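PDB 3CVG: putative metal binding protein from Coccidioides immitis, which is of unknown function but probably binds a metal ion or another small solute, like other periplasmic-type binding proteins. Local coordinates for residues I88-K91 against E96-S99; L148-Y151 against A155-I158; V267-G270 against Q276-Y279; V20-G25 against K252-W257. All coordinates share one frame; numbering follows the deposited sequence.

In the fold
Contact 4 closes a long excursion of the chain, bringing strand 20-26 under helix 248-259, and contact 1 lies inside that loop at the surface, their centres about 16 Å apart without touching. Contact 3 follows contact 4 in the chain and meets it directly: Val267 CG2 packs on Trp257 CH2 at 4.2 Å, joining two successive helices. Contact 2 lies across the chain's centre from contacts 3 and 4, its centre about 25 Å and 29 Å from theirs. The calcium ion is near contact 2, about 3 Å from the Thr156 side chain, whereas the Tyr279 side chain of contact 3 is about 10 Å from it.

Contact 1 of 4, residues I88-K91 against E96-S99; sequences ISIK and ESPS
A chi1 of -73° places CG1 of Ile90 beside its own backbone N and CG2 anti to that N, an extended chi2 of 172° carries CD1 outward, and the two branches meet different parts of the loop from Glu96 to Ser99. The CG1 arm lies against a peptide group: CG1 is 3.5 Å from Glu96 O, and CD1 is equally near the same oxygen. Further along, CD1 comes to 4.0 Å from Ser99 N, passing beside the carbonyl carbon of Pro98. The other branch takes a separate partner, Ile90 CG2 resting on the CB methylene of Ser97 at 3.9 Å. Glu96 and Pro98 turn their CB atoms away, and it is mainly main-chain atoms that receive the isoleucine; the peptide bond before Pro98 is cis. Here the last turn of helix 83-91 is covered by the loop that leads back into strand 100-111, a short return at the surface of the domain. Ser89 links the helix end to this loop through its OG, bonded to Ser95 OG, and through a backbone bond with Ser95; Glu86 O is a further partner of OG inside the helix. No hydrogen bond joins the two segments themselves, so this helix-to-loop contact depends on van der Waals packing of one branched side chain against a polar backbone, with hydrogen bonding supplied by residues alongside.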
loop_
_atom_site.group_PDB
_atom_site.type_symbol
_atom_site.label_atom_id
_atom_site.label_comp_id
_atom_site.label_asym_id
_atom_site.label_seq_id
_atom_site.Cartn_x
_atom_site.Cartn_y
_atom_site.Cartn_z
ATOM N N ILE A 88 0.714 -18.154 -3.217
ATOM C CA ILE A 88 1.821 -18.912 -3.777
ATOM C C ILE A 88 2.924 -19.168 -2.754
ATOM O O ILE A 88 3.532 -20.236 -2.755
ATOM C CB ILE A 88 2.403 -18.200 -5.022
ATOM C CG1 ILE A 88 1.328 -18.147 -6.114
ATOM C CG2 ILE A 88 3.648 -18.942 -5.527
ATOM C CD1 ILE A 88 1.765 -17.464 -7.404
ATOM N N SER A 89 3.176 -18.201 -1.875
ATOM C CA SER A 89 4.208 -18.373 -0.855
ATOM C C SER A 89 3.829 -19.542 0.057
ATOM O O SER A 89 4.689 -20.297 0.515
ATOM C CB SER A 89 4.357 -17.100 -0.016
ATOM O OG SER A 89 3.263 -16.933 0.871
ATOM N N ILE A 90 2.531 -19.679 0.315
ATOM C CA ILE A 90 2.021 -20.751 1.163
ATOM C C ILE A 90 2.086 -22.088 0.426
ATOM O O ILE A 90 2.427 -23.116 1.016
ATOM C CB ILE A 90 0.560 -20.460 1.595
ATOM C CG1 ILE A 90 0.556 -19.337 2.637
ATOM C CG2 ILE A 90 -0.102 -21.724 2.152
ATOM C CD1 ILE A 90 -0.821 -18.838 2.984
ATOM N N LYS A 91 1.763 -22.073 -0.862
ATOM C CA LYS A 91 1.800 -23.291 -1.656
ATOM C C LYS A 91 3.228 -23.829 -1.698
ATOM O O LYS A 91 3.440 -25.038 -1.787
ATOM C CB LYS A 91 1.314 -23.019 -3.079
ATOM C CG LYS A 91 1.270 -24.260 -3.967
ATOM C CD LYS A 91 0.991 -23.900 -5.419
ATOM C CE LYS A 91 0.812 -25.149 -6.275
ATOM N NZ LYS A 91 0.567 -24.811 -7.709
ATOM N N GLU A 96 3.096 -20.135 6.465
ATOM C CA GLU A 96 2.139 -21.012 7.123
ATOM C C GLU A 96 0.760 -20.715 6.557
ATOM O O GLU A 96 0.501 -19.613 6.078
ATOM C CB GLU A 96 2.108 -20.729 8.626
ATOM C CG GLU A 96 3.380 -21.054 9.376
ATOM C CD GLU A 96 3.416 -22.490 9.845
ATOM O OE1 GLU A 96 3.550 -23.399 8.996
ATOM O OE2 GLU A 96 3.299 -22.706 11.070
ATOM N N SER A 97 -0.119 -21.704 6.603
ATOM C CA SER A 97 -1.485 -21.521 6.141
ATOM C C SER A 97 -2.299 -21.352 7.419
ATOM O O SER A 97 -2.089 -22.075 8.388
ATOM C CB SER A 97 -1.966 -22.754 5.377
ATOM O OG SER A 97 -3.284 -22.574 4.887
ATOM N N PRO A 98 -3.231 -20.391 7.446
ATOM C CA PRO A 98 -3.575 -19.456 6.373
ATOM C C PRO A 98 -2.933 -18.098 6.615
ATOM O O PRO A 98 -2.206 -17.908 7.598
ATOM C CB PRO A 98 -5.084 -19.374 6.486
ATOM C CG PRO A 98 -5.254 -19.305 7.986
ATOM C CD PRO A 98 -4.269 -20.371 8.497
ATOM N N SER A 99 -3.203 -17.161 5.711
ATOM C CA SER A 99 -2.689 -15.804 5.848
ATOM C C SER A 99 -3.678 -15.130 6.789
ATOM O O SER A 99 -4.760 -15.671 7.032
ATOM C CB SER A 99 -2.689 -15.079 4.503
ATOM O OG SER A 99 -4.007 -14.828 4.057
#

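Contact 2 of 4, residues L148-Y151 against A155-I158; sequences LSRY and ATNI
Thr156 and Asn157, on the first turn of helix 155-166, meet Arg150 and Tyr151 just beyond the end of strand 147-149, within a beta-alpha-beta crossover that goes on to the parallel strand 180-182, a connection common in the alpha/beta domains of periplasmic binding proteins. Thr156 points toward residues 148-151, where it meets Arg150. Its OG1 lies at the edge of the Arg150 guanidinium, near the plane of that group and 3.2 Å from NH1, but the angle is too poor for a hydrogen bond; CB of Thr156 is nearly as close, at 3.4 Å from NH1. The two side chains cross at about a right angle, and a bend at chi3 (53°) swings the guanidinium over to the threonine. Arg150 finds its firm partners elsewhere, NE on Thr185 O and NH2 in a salt bridge with Asp152. The Thr156 side chain is also about 3 Å from the bound calcium ion, so this turn borders the ion site. Asn157 follows, its amide group packed beside the backbone of Tyr151 and close to Ser149. Ser149 OG, held by Glu160 and Tyr180, lies in the plane of the Tyr151 ring at its edge and takes a weak, bent bond from Tyr151 N at 3.1 Å, with an N-H...O angle of 134°.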
loop_
_atom_site.group_PDB
_atom_site.type_symbol
_atom_site.label_atom_id
_atom_site.label_comp_id
_atom_site.label_asym_id
_atom_site.label_seq_id
_atom_site.Cartn_x
_atom_site.Cartn_y
_atom_site.Cartn_z
ATOM N N LEU A 148 1.845 10.043 -13.998
ATOM C CA LEU A 148 3.096 9.760 -13.291
ATOM C C LEU A 148 3.152 8.366 -12.670
ATOM O O LEU A 148 2.318 7.996 -11.835
ATOM C CB LEU A 148 3.359 10.813 -12.199
ATOM C CG LEU A 148 4.762 10.860 -11.560
ATOM C CD1 LEU A 148 5.029 12.266 -11.052
ATOM C CD2 LEU A 148 4.912 9.842 -10.411
ATOM N N SER A 149 4.150 7.600 -13.085
ATOM C CA SER A 149 4.360 6.251 -12.579
ATOM C C SER A 149 5.669 6.188 -11.797
ATOM O O SER A 149 6.709 6.665 -12.261
ATOM C CB SER A 149 4.394 5.248 -13.741
ATOM O OG SER A 149 4.914 3.989 -13.334
ATOM N N ARG A 150 5.620 5.610 -10.603
ATOM C CA ARG A 150 6.827 5.464 -9.799
ATOM C C ARG A 150 7.772 4.430 -10.431
ATOM O O ARG A 150 8.962 4.390 -10.102
ATOM C CB ARG A 150 6.462 5.100 -8.362
ATOM C CG ARG A 150 5.948 6.314 -7.577
ATOM C CD ARG A 150 5.379 5.920 -6.225
ATOM N NE ARG A 150 6.329 5.127 -5.455
ATOM C CZ ARG A 150 5.977 4.250 -4.523
ATOM N NH1 ARG A 150 4.695 4.058 -4.243
ATOM N NH2 ARG A 150 6.908 3.550 -3.886
ATOM N N TYR A 151 7.230 3.595 -11.322
ATOM C CA TYR A 151 8.017 2.610 -12.089
ATOM C C TYR A 151 9.094 1.951 -11.229
ATOM O O TYR A 151 10.263 1.861 -11.633
ATOM C CB TYR A 151 8.681 3.353 -13.269
ATOM C CG TYR A 151 8.802 2.562 -14.560
ATOM C CD1 TYR A 151 7.669 2.148 -15.250
ATOM C CD2 TYR A 151 10.051 2.243 -15.096
ATOM C CE1 TYR A 151 7.768 1.433 -16.437
ATOM C CE2 TYR A 151 10.162 1.538 -16.283
ATOM C CZ TYR A 151 9.020 1.137 -16.949
ATOM O OH TYR A 151 9.125 0.472 -18.145
ATOM N N ALA A 155 3.823 -1.648 -4.759
ATOM C CA ALA A 155 2.401 -1.955 -4.803
ATOM C C ALA A 155 1.684 -0.903 -5.667
ATOM O O ALA A 155 0.815 -1.238 -6.465
ATOM C CB ALA A 155 1.828 -1.976 -3.383
ATOM N N THR A 156 2.058 0.366 -5.517
ATOM C CA THR A 156 1.448 1.433 -6.313
ATOM C C THR A 156 1.717 1.203 -7.811
ATOM O O THR A 156 0.808 1.284 -8.632
ATOM C CB THR A 156 2.001 2.814 -5.884
ATOM O OG1 THR A 156 1.669 3.044 -4.510
ATOM C CG2 THR A 156 1.405 3.930 -6.729
ATOM N N ASN A 157 2.969 0.918 -8.160
ATOM C CA ASN A 157 3.329 0.656 -9.552
ATOM C C ASN A 157 2.522 -0.531 -10.081
ATOM O O ASN A 157 1.952 -0.465 -11.169
ATOM C CB ASN A 157 4.836 0.378 -9.656
ATOM C CG ASN A 157 5.292 0.040 -11.079
ATOM O OD1 ASN A 157 4.726 0.505 -12.078
ATOM N ND2 ASN A 157 6.349 -0.739 -11.168
ATOM N N ILE A 158 2.460 -1.608 -9.307
ATOM C CA ILE A 158 1.700 -2.786 -9.716
ATOM C C ILE A 158 0.253 -2.366 -10.026
ATOM O O ILE A 158 -0.311 -2.724 -11.060
ATOM C CB ILE A 158 1.702 -3.858 -8.578
ATOM C CG1 ILE A 158 3.075 -4.530 -8.496
ATOM C CG2 ILE A 158 0.589 -4.899 -8.812
ATOM C CD1 ILE A 158 3.317 -5.269 -7.167
#

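Contact 3 of 4, residues V267-G270 against Q276-Y279; sequences VIEG and QQLY
Gln277 reaches from its strand to Glu269 with an extended side chain. From CB, CG is set anti to the backbone N (chi1 176°), and the chain runs out straight beyond it toward helix 264-269. CG passes 3.8 Å from Glu269 O, CD draws slightly closer to that oxygen, and NE2 at the tip donates to it at 2.6 Å. This bond is short and bent, 138° at the hydrogen, and the donor stands tilted from the carbonyl plane, coming in from the side at a C=O...N angle of 107°. NE2 also touches the aliphatic part of the glutamate, 3.5 Å from Glu269 CG. A second link runs through one water, which donates to Ile268 O at 2.7 Å and accepts from Tyr279 N. Next to it Ile268 CG2 packs on Tyr279 CB, at 4.1 Å, while the tyrosine hydroxyl is bonded to Ser32. Carbonyls in the last turn of a helix generally lack a donor from within it; here the Gln277 amide and the water supply donors to two of them, tying helix 264-269 to strand 276-281, which pairs with strand 100-111.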
loop_
_atom_site.group_PDB
_atom_site.type_symbol
_atom_site.label_atom_id
_atom_site.label_comp_id
_atom_site.label_asym_id
_atom_site.label_seq_id
_atom_site.Cartn_x
_atom_site.Cartn_y
_atom_site.Cartn_z
ATOM N N VAL A 267 -5.897 -1.074 17.741
ATOM C CA VAL A 267 -4.795 -0.148 17.482
ATOM C C VAL A 267 -4.887 0.446 16.080
ATOM O O VAL A 267 -4.558 1.612 15.870
ATOM C CB VAL A 267 -3.425 -0.846 17.629
ATOM C CG1 VAL A 267 -2.303 0.125 17.278
ATOM C CG2 VAL A 267 -3.255 -1.357 19.052
ATOM N N ILE A 268 -5.328 -0.364 15.122
ATOM C CA ILE A 268 -5.473 0.094 13.743
ATOM C C ILE A 268 -6.630 1.077 13.636
ATOM O O ILE A 268 -6.509 2.134 13.014
ATOM C CB ILE A 268 -5.750 -1.085 12.789
ATOM C CG1 ILE A 268 -4.514 -1.973 12.694
ATOM C CG2 ILE A 268 -6.156 -0.566 11.415
ATOM C CD1 ILE A 268 -4.757 -3.282 11.987
ATOM N N GLU A 269 -7.755 0.721 14.250
ATOM C CA GLU A 269 -8.938 1.566 14.219
ATOM C C GLU A 269 -8.650 2.954 14.802
ATOM O O GLU A 269 -9.317 3.927 14.465
ATOM C CB GLU A 269 -10.070 0.880 14.992
ATOM C CG GLU A 269 -11.455 1.464 14.757
ATOM C CD GLU A 269 -12.540 0.407 14.861
ATOM O OE1 GLU A 269 -12.630 -0.254 15.919
ATOM O OE2 GLU A 269 -13.299 0.229 13.882
ATOM N N GLY A 270 -7.642 3.038 15.663
ATOM C CA GLY A 270 -7.308 4.312 16.275
ATOM C C GLY A 270 -6.038 4.973 15.766
ATOM O O GLY A 270 -5.676 6.048 16.239
ATOM N N GLN A 276 -6.812 11.965 10.816
ATOM C CA GLN A 276 -7.723 11.056 10.119
ATOM C C GLN A 276 -7.325 9.609 10.364
ATOM O O GLN A 276 -6.138 9.300 10.484
ATOM C CB GLN A 276 -7.685 11.300 8.602
ATOM C CG GLN A 276 -8.135 12.671 8.135
ATOM C CD GLN A 276 -9.587 12.942 8.436
ATOM O OE1 GLN A 276 -10.448 12.082 8.232
ATOM N NE2 GLN A 276 -9.876 14.146 8.907
ATOM N N GLN A 277 -8.312 8.719 10.434
ATOM C CA GLN A 277 -8.005 7.304 10.609
ATOM C C GLN A 277 -7.310 6.933 9.309
ATOM O O GLN A 277 -7.880 7.105 8.232
ATOM C CB GLN A 277 -9.276 6.466 10.766
ATOM C CG GLN A 277 -8.990 4.965 10.852
ATOM C CD GLN A 277 -10.248 4.131 11.030
ATOM O OE1 GLN A 277 -11.139 4.141 10.185
ATOM N NE2 GLN A 277 -10.322 3.403 12.135
ATOM N N LEU A 278 -6.086 6.437 9.406
ATOM C CA LEU A 278 -5.324 6.082 8.216
ATOM C C LEU A 278 -5.839 4.856 7.469
ATOM O O LEU A 278 -6.123 4.926 6.272
ATOM C CB LEU A 278 -3.857 5.870 8.587
ATOM C CG LEU A 278 -2.933 5.437 7.448
ATOM C CD1 LEU A 278 -3.073 6.392 6.271
ATOM C CD2 LEU A 278 -1.506 5.396 7.952
ATOM N N TYR A 279 -5.962 3.741 8.184
ATOM C CA TYR A 279 -6.410 2.484 7.596
ATOM C C TYR A 279 -7.740 1.993 8.161
ATOM O O TYR A 279 -8.125 2.343 9.279
ATOM C CB TYR A 279 -5.378 1.384 7.850
ATOM C CG TYR A 279 -3.961 1.692 7.438
ATOM C CD1 TYR A 279 -2.940 1.752 8.389
ATOM C CD2 TYR A 279 -3.624 1.875 6.100
ATOM C CE1 TYR A 279 -1.618 1.978 8.014
ATOM C CE2 TYR A 279 -2.299 2.104 5.713
ATOM C CZ TYR A 279 -1.304 2.152 6.675
ATOM O OH TYR A 279 0.008 2.353 6.307
HETATM O O HOH W 1 -5.619 3.506 10.896
#

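Contact 4 of 4, residues V20-G25 against K252-W257; sequences VQLRIG and KEFAKW
Phe254, which meets Leu22 and Ile24, is carried on a regular helical turn whose shortest backbone bond is Trp257 N to Glu253 O, 2.9 Å. No polar bond crosses to the strand; the contact is wholly apolar. With its CG anti to the backbone N (chi1 -178°), the phenylalanine ring extends from the helix toward the strand, where two residues, Leu22 and Ile24, point at it from the same side of strand 20-26. Leu22 CD2 makes an off-centre CH-pi contact, 4.3 Å from the ring centroid and 29° off the normal, and its closest approach is to CG of Phe254 at 3.9 Å. Ile24 meets the far part of the same ring, its CD1 lying 4.0 Å from Phe254 CE2, also obliquely. The two aliphatic tips thus divide the ring between its root and its outer rim, and the leucine crosses the phenylalanine at about a right angle. All three residues are buried. Around them Phe42 of helix 34-47 meets the Phe254 ring edge-to-face and also touches Leu22, Val56 of strand 55-60 lies against both Leu22 and Ile24, and Leu239 of strand 234-241 packs on Phe254, so that the Phe254 ring joins helix 248-259 to helix 34-47 and to strands 20-26 and 234-241.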
loop_
_atom_site.group_PDB
_atom_site.type_symbol
_atom_site.label_atom_id
_atom_site.label_comp_id
_atom_site.label_asym_id
_atom_site.label_seq_id
_atom_site.Cartn_x
_atom_site.Cartn_y
_atom_site.Cartn_z
ATOM N N VAL A 20 15.628 -9.552 21.008
ATOM C CA VAL A 20 14.721 -9.444 19.868
ATOM C C VAL A 20 13.999 -10.775 19.678
ATOM O O VAL A 20 14.638 -11.804 19.476
ATOM C CB VAL A 20 15.488 -9.105 18.569
ATOM C CG1 VAL A 20 14.542 -9.164 17.380
ATOM C CG2 VAL A 20 16.106 -7.721 18.671
ATOM N N GLN A 21 12.671 -10.757 19.742
ATOM C CA GLN A 21 11.903 -11.985 19.580
ATOM C C GLN A 21 10.777 -11.892 18.554
ATOM O O GLN A 21 9.826 -12.673 18.601
ATOM C CB GLN A 21 11.324 -12.422 20.927
ATOM C CG GLN A 21 12.368 -12.750 21.972
ATOM C CD GLN A 21 11.756 -13.325 23.235
ATOM O OE1 GLN A 21 10.889 -12.707 23.855
ATOM N NE2 GLN A 21 12.206 -14.514 23.623
ATOM N N LEU A 22 10.886 -10.939 17.632
ATOM C CA LEU A 22 9.881 -10.757 16.588
ATOM C C LEU A 22 10.393 -9.814 15.506
ATOM O O LEU A 22 10.590 -8.622 15.745
ATOM C CB LEU A 22 8.572 -10.208 17.181
ATOM C CG LEU A 22 7.418 -9.961 16.192
ATOM C CD1 LEU A 22 7.107 -11.239 15.433
ATOM C CD2 LEU A 22 6.184 -9.473 16.937
ATOM N N ARG A 23 10.605 -10.367 14.313
ATOM C CA ARG A 23 11.090 -9.599 13.172
ATOM C C ARG A 23 9.988 -9.535 12.117
ATOM O O ARG A 23 9.480 -10.569 11.674
ATOM C CB ARG A 23 12.334 -10.267 12.592
ATOM C CG ARG A 23 13.490 -10.388 13.576
ATOM C CD ARG A 23 14.490 -11.416 13.084
ATOM N NE ARG A 23 13.877 -12.738 13.021
ATOM C CZ ARG A 23 14.350 -13.753 12.304
ATOM N NH1 ARG A 23 15.452 -13.601 11.581
ATOM N NH2 ARG A 23 13.715 -14.918 12.304
ATOM N N ILE A 24 9.629 -8.319 11.716
ATOM C CA ILE A 24 8.568 -8.110 10.736
ATOM C C ILE A 24 9.064 -7.412 9.474
ATOM O O ILE A 24 9.706 -6.364 9.546
ATOM C CB ILE A 24 7.432 -7.239 11.320
ATOM C CG1 ILE A 24 7.013 -7.758 12.695
ATOM C CG2 ILE A 24 6.236 -7.252 10.385
ATOM C CD1 ILE A 24 6.074 -6.821 13.437
ATOM N N GLY A 25 8.759 -7.999 8.322
ATOM C CA GLY A 25 9.150 -7.402 7.061
ATOM C C GLY A 25 7.934 -6.722 6.462
ATOM O O GLY A 25 6.872 -7.332 6.334
ATOM N N LYS A 252 3.175 -16.694 15.972
ATOM C CA LYS A 252 1.825 -17.231 16.063
ATOM C C LYS A 252 1.029 -16.349 17.023
ATOM O O LYS A 252 -0.163 -16.114 16.828
ATOM C CB LYS A 252 1.873 -18.668 16.593
ATOM C CG LYS A 252 0.566 -19.437 16.469
ATOM C CD LYS A 252 0.234 -19.712 15.009
ATOM C CE LYS A 252 -1.000 -20.589 14.877
ATOM N NZ LYS A 252 -1.324 -20.842 13.445
ATOM N N GLU A 253 1.707 -15.867 18.060
ATOM C CA GLU A 253 1.088 -14.995 19.054
ATOM C C GLU A 253 0.736 -13.659 18.416
ATOM O O GLU A 253 -0.379 -13.158 18.574
ATOM C CB GLU A 253 2.047 -14.751 20.220
ATOM C CG GLU A 253 2.242 -15.944 21.129
ATOM C CD GLU A 253 1.013 -16.241 21.961
ATOM O OE1 GLU A 253 0.615 -15.374 22.773
ATOM O OE2 GLU A 253 0.444 -17.340 21.803
ATOM N N PHE A 254 1.696 -13.079 17.703
ATOM C CA PHE A 254 1.469 -11.802 17.048
ATOM C C PHE A 254 0.326 -11.929 16.048
ATOM O O PHE A 254 -0.576 -11.093 16.017
ATOM C CB PHE A 254 2.730 -11.327 16.321
ATOM C CG PHE A 254 2.572 -9.981 15.671
ATOM C CD1 PHE A 254 2.291 -8.857 16.440
ATOM C CD2 PHE A 254 2.673 -9.841 14.292
ATOM C CE1 PHE A 254 2.108 -7.611 15.847
ATOM C CE2 PHE A 254 2.491 -8.595 13.689
ATOM C CZ PHE A 254 2.209 -7.478 14.472
ATOM N N ALA A 255 0.367 -12.979 15.234
ATOM C CA ALA A 255 -0.677 -13.195 14.237
ATOM C C ALA A 255 -2.061 -13.168 14.888
ATOM O O ALA A 255 -2.939 -12.408 14.469
ATOM C CB ALA A 255 -0.450 -14.523 13.519
ATOM N N LYS A 256 -2.245 -13.996 15.915
ATOM C CA LYS A 256 -3.516 -14.077 16.640
ATOM C C LYS A 256 -3.930 -12.734 17.233
ATOM O O LYS A 256 -5.085 -12.317 17.124
ATOM C CB LYS A 256 -3.409 -15.107 17.771
ATOM C CG LYS A 256 -3.926 -16.495 17.431
ATOM C CD LYS A 256 -5.440 -16.476 17.264
ATOM C CE LYS A 256 -6.025 -17.884 17.234
ATOM N NZ LYS A 256 -7.517 -17.836 17.255
ATOM N N TRP A 257 -2.979 -12.069 17.876
ATOM C CA TRP A 257 -3.233 -10.771 18.496
ATOM C C TRP A 257 -3.655 -9.720 17.462
ATOM O O TRP A 257 -4.620 -8.976 17.662
ATOM C CB TRP A 257 -1.975 -10.289 19.217
ATOM C CG TRP A 257 -2.116 -8.924 19.795
ATOM C CD1 TRP A 257 -2.656 -8.595 21.003
ATOM C CD2 TRP A 257 -1.755 -7.691 19.164
ATOM N NE1 TRP A 257 -2.655 -7.227 21.166
ATOM C CE2 TRP A 257 -2.108 -6.648 20.051
ATOM C CE3 TRP A 257 -1.169 -7.363 17.931
ATOM C CZ2 TRP A 257 -1.897 -5.298 19.746
ATOM C CZ3 TRP A 257 -0.960 -6.022 17.627
ATOM C CH2 TRP A 257 -1.325 -5.006 18.534
#